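PDB 7C28: synergistic-type venom protein S2C4 from Dendroaspis jamesoni kaimosae, which enhances the toxicity of other venom toxins and, as a three-finger toxin, assembles into a homodimer that is probably disulfide-linked. Local coordinates for the interface of chains A and B. Sequence-based numbering; all coordinates share one arbitrary frame. Chains: chain A/B, Synergistic-type venom protein S2C4.

The interface of chains A and B. Residues chain A 28, 36, 52-54; chain B 26, 28, 36, 38.
The two-fold interface of this homodimeric three-finger toxin packs side chains of the central beta-hairpins together (strands 23-32 and 35-43 of chain A, 23-30 and 35-43 of chain B), with the A:Asn52-A:Gly53 loop and the start of strand 54-58 of chain A alongside and an aromatic quartet of A:Trp28, A:Tyr36, B:Trp28 and B:Tyr36 at its heart. Each indole pushes its pyrrole edge into the face of the partner's phenol ring. NE1 of B:Trp28 sits above the A:Tyr36 ring, displaced toward the rim and 3.4 Å from CZ, with the planes turned by 75°. In the twin contact NE1 of A:Trp28 lies over the centre of the B:Tyr36 ring, 3.5 Å from its CZ, and the planes stand almost perpendicular at 84°. The indole N-H groups thus meet pi faces rather than an oxygen acceptor. Between these two crossings the tryptophans slide past each other in opposite directions, CD1 of A:Trp28 to CD1 of B:Trp28 at 3.8 Å. CG of B:Trp28, beside the backbone N and anti to the carbonyl carbon (chi1 -81°), carries the indole across to chain A. CG2 of its own B:Val38 packs on one indole face, while CB of A:Cys54 rests on the other, 3.7 Å from the centroid of the six-membered ring. A:Cys54, the cysteine expected to form the interchain disulfide, also sets its SG against CZ3 and CE3 of B:Trp28. On the same side the carbonyl O of A:Gly53 stands above CH2 of B:Trp28, off the ring plane, at 3.3 Å. CG2 of B:Val38 also reaches the phenol end of A:Tyr36, 3.9 Å from OH. No direct polar bond crosses this patch; a water bridges the chains instead. It lies in the plane of the A:Tyr36 ring, 2.7 Å from the phenol OH, and also contacts the backbone O of A:Asn52 and, at 3.1 Å, the side-chain amine NZ of B:Lys26, whose chain bends at its third torsion.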
# COMPACT_ATOMS: atom_id res chain seq x y z
N TRP A 28 4.71 -2.74 0.87
CA TRP A 28 5.36 -2.28 -0.35
C TRP A 28 6.66 -1.57 0.01
O TRP A 28 6.64 -0.49 0.61
CB TRP A 28 4.43 -1.34 -1.13
CG TRP A 28 3.41 -2.02 -2.02
CD1 TRP A 28 3.49 -2.19 -3.38
CD2 TRP A 28 2.15 -2.58 -1.62
NE1 TRP A 28 2.37 -2.84 -3.84
CE2 TRP A 28 1.53 -3.08 -2.78
CE3 TRP A 28 1.49 -2.70 -0.39
CZ2 TRP A 28 0.28 -3.71 -2.74
CZ3 TRP A 28 0.26 -3.32 -0.36
CH2 TRP A 28 -0.34 -3.81 -1.53
N TYR A 36 8.45 -2.27 -6.87
CA TYR A 36 8.21 -2.54 -5.46
C TYR A 36 8.24 -4.04 -5.18
O TYR A 36 7.68 -4.84 -5.93
CB TYR A 36 6.86 -1.98 -5.01
CG TYR A 36 6.84 -0.47 -4.95
CD1 TYR A 36 7.22 0.20 -3.80
CD2 TYR A 36 6.47 0.28 -6.05
CE1 TYR A 36 7.21 1.57 -3.74
CE2 TYR A 36 6.46 1.66 -6.01
CZ TYR A 36 6.83 2.29 -4.85
OH TYR A 36 6.83 3.67 -4.79
N ASN A 52 8.29 5.91 2.14
CA ASN A 52 8.05 5.79 0.71
C ASN A 52 7.24 4.55 0.35
O ASN A 52 7.25 4.13 -0.82
CB ASN A 52 9.38 5.78 -0.04
CG ASN A 52 10.33 4.72 0.49
OD1 ASN A 52 10.15 3.53 0.22
ND2 ASN A 52 11.32 5.14 1.26
N GLY A 53 6.55 3.94 1.32
CA GLY A 53 5.83 2.70 1.08
C GLY A 53 4.34 2.71 1.37
O GLY A 53 3.70 3.76 1.41
N CYS A 54 3.78 1.52 1.58
CA CYS A 54 2.37 1.36 1.89
C CYS A 54 2.16 -0.02 2.49
O CYS A 54 2.89 -0.96 2.17
CB CYS A 54 1.52 1.56 0.62
SG CYS A 54 -0.25 1.90 0.84
N LYS B 26 -1.58 8.93 -2.34
CA LYS B 26 -0.78 8.07 -3.20
C LYS B 26 -1.58 6.80 -3.48
O LYS B 26 -2.16 6.22 -2.56
CB LYS B 26 0.56 7.67 -2.56
CG LYS B 26 1.43 8.83 -2.11
CD LYS B 26 2.67 8.33 -1.36
CE LYS B 26 3.70 7.73 -2.31
NZ LYS B 26 5.02 7.49 -1.66
N TRP B 28 -1.33 3.04 -5.46
CA TRP B 28 -0.55 2.02 -6.15
C TRP B 28 -1.47 1.24 -7.09
O TRP B 28 -2.31 0.46 -6.64
CB TRP B 28 0.10 1.07 -5.15
CG TRP B 28 1.36 1.60 -4.53
CD1 TRP B 28 2.64 1.25 -4.86
CD2 TRP B 28 1.46 2.57 -3.49
NE1 TRP B 28 3.53 1.94 -4.08
CE2 TRP B 28 2.83 2.76 -3.23
CE3 TRP B 28 0.53 3.30 -2.74
CZ2 TRP B 28 3.29 3.65 -2.26
CZ3 TRP B 28 0.99 4.18 -1.78
CH2 TRP B 28 2.36 4.34 -1.55
N TYR B 36 4.26 -1.16 -10.24
CA TYR B 36 3.10 -0.40 -9.81
C TYR B 36 3.24 1.04 -10.28
O TYR B 36 4.30 1.65 -10.12
CB TYR B 36 2.94 -0.46 -8.29
CG TYR B 36 2.67 -1.86 -7.78
CD1 TYR B 36 1.38 -2.29 -7.53
CD2 TYR B 36 3.71 -2.76 -7.58
CE1 TYR B 36 1.12 -3.58 -7.09
CE2 TYR B 36 3.47 -4.04 -7.13
CZ TYR B 36 2.17 -4.45 -6.88
OH TYR B 36 1.93 -5.72 -6.44
N VAL B 38 2.19 4.72 -9.48
CA VAL B 38 1.79 5.45 -8.27
C VAL B 38 1.17 6.78 -8.68
O VAL B 38 1.86 7.66 -9.19
CB VAL B 38 2.98 5.66 -7.33
CG1 VAL B 38 2.52 6.35 -6.05
CG2 VAL B 38 3.64 4.32 -7.02
O HOH W 1 7.06 5.91 -3.40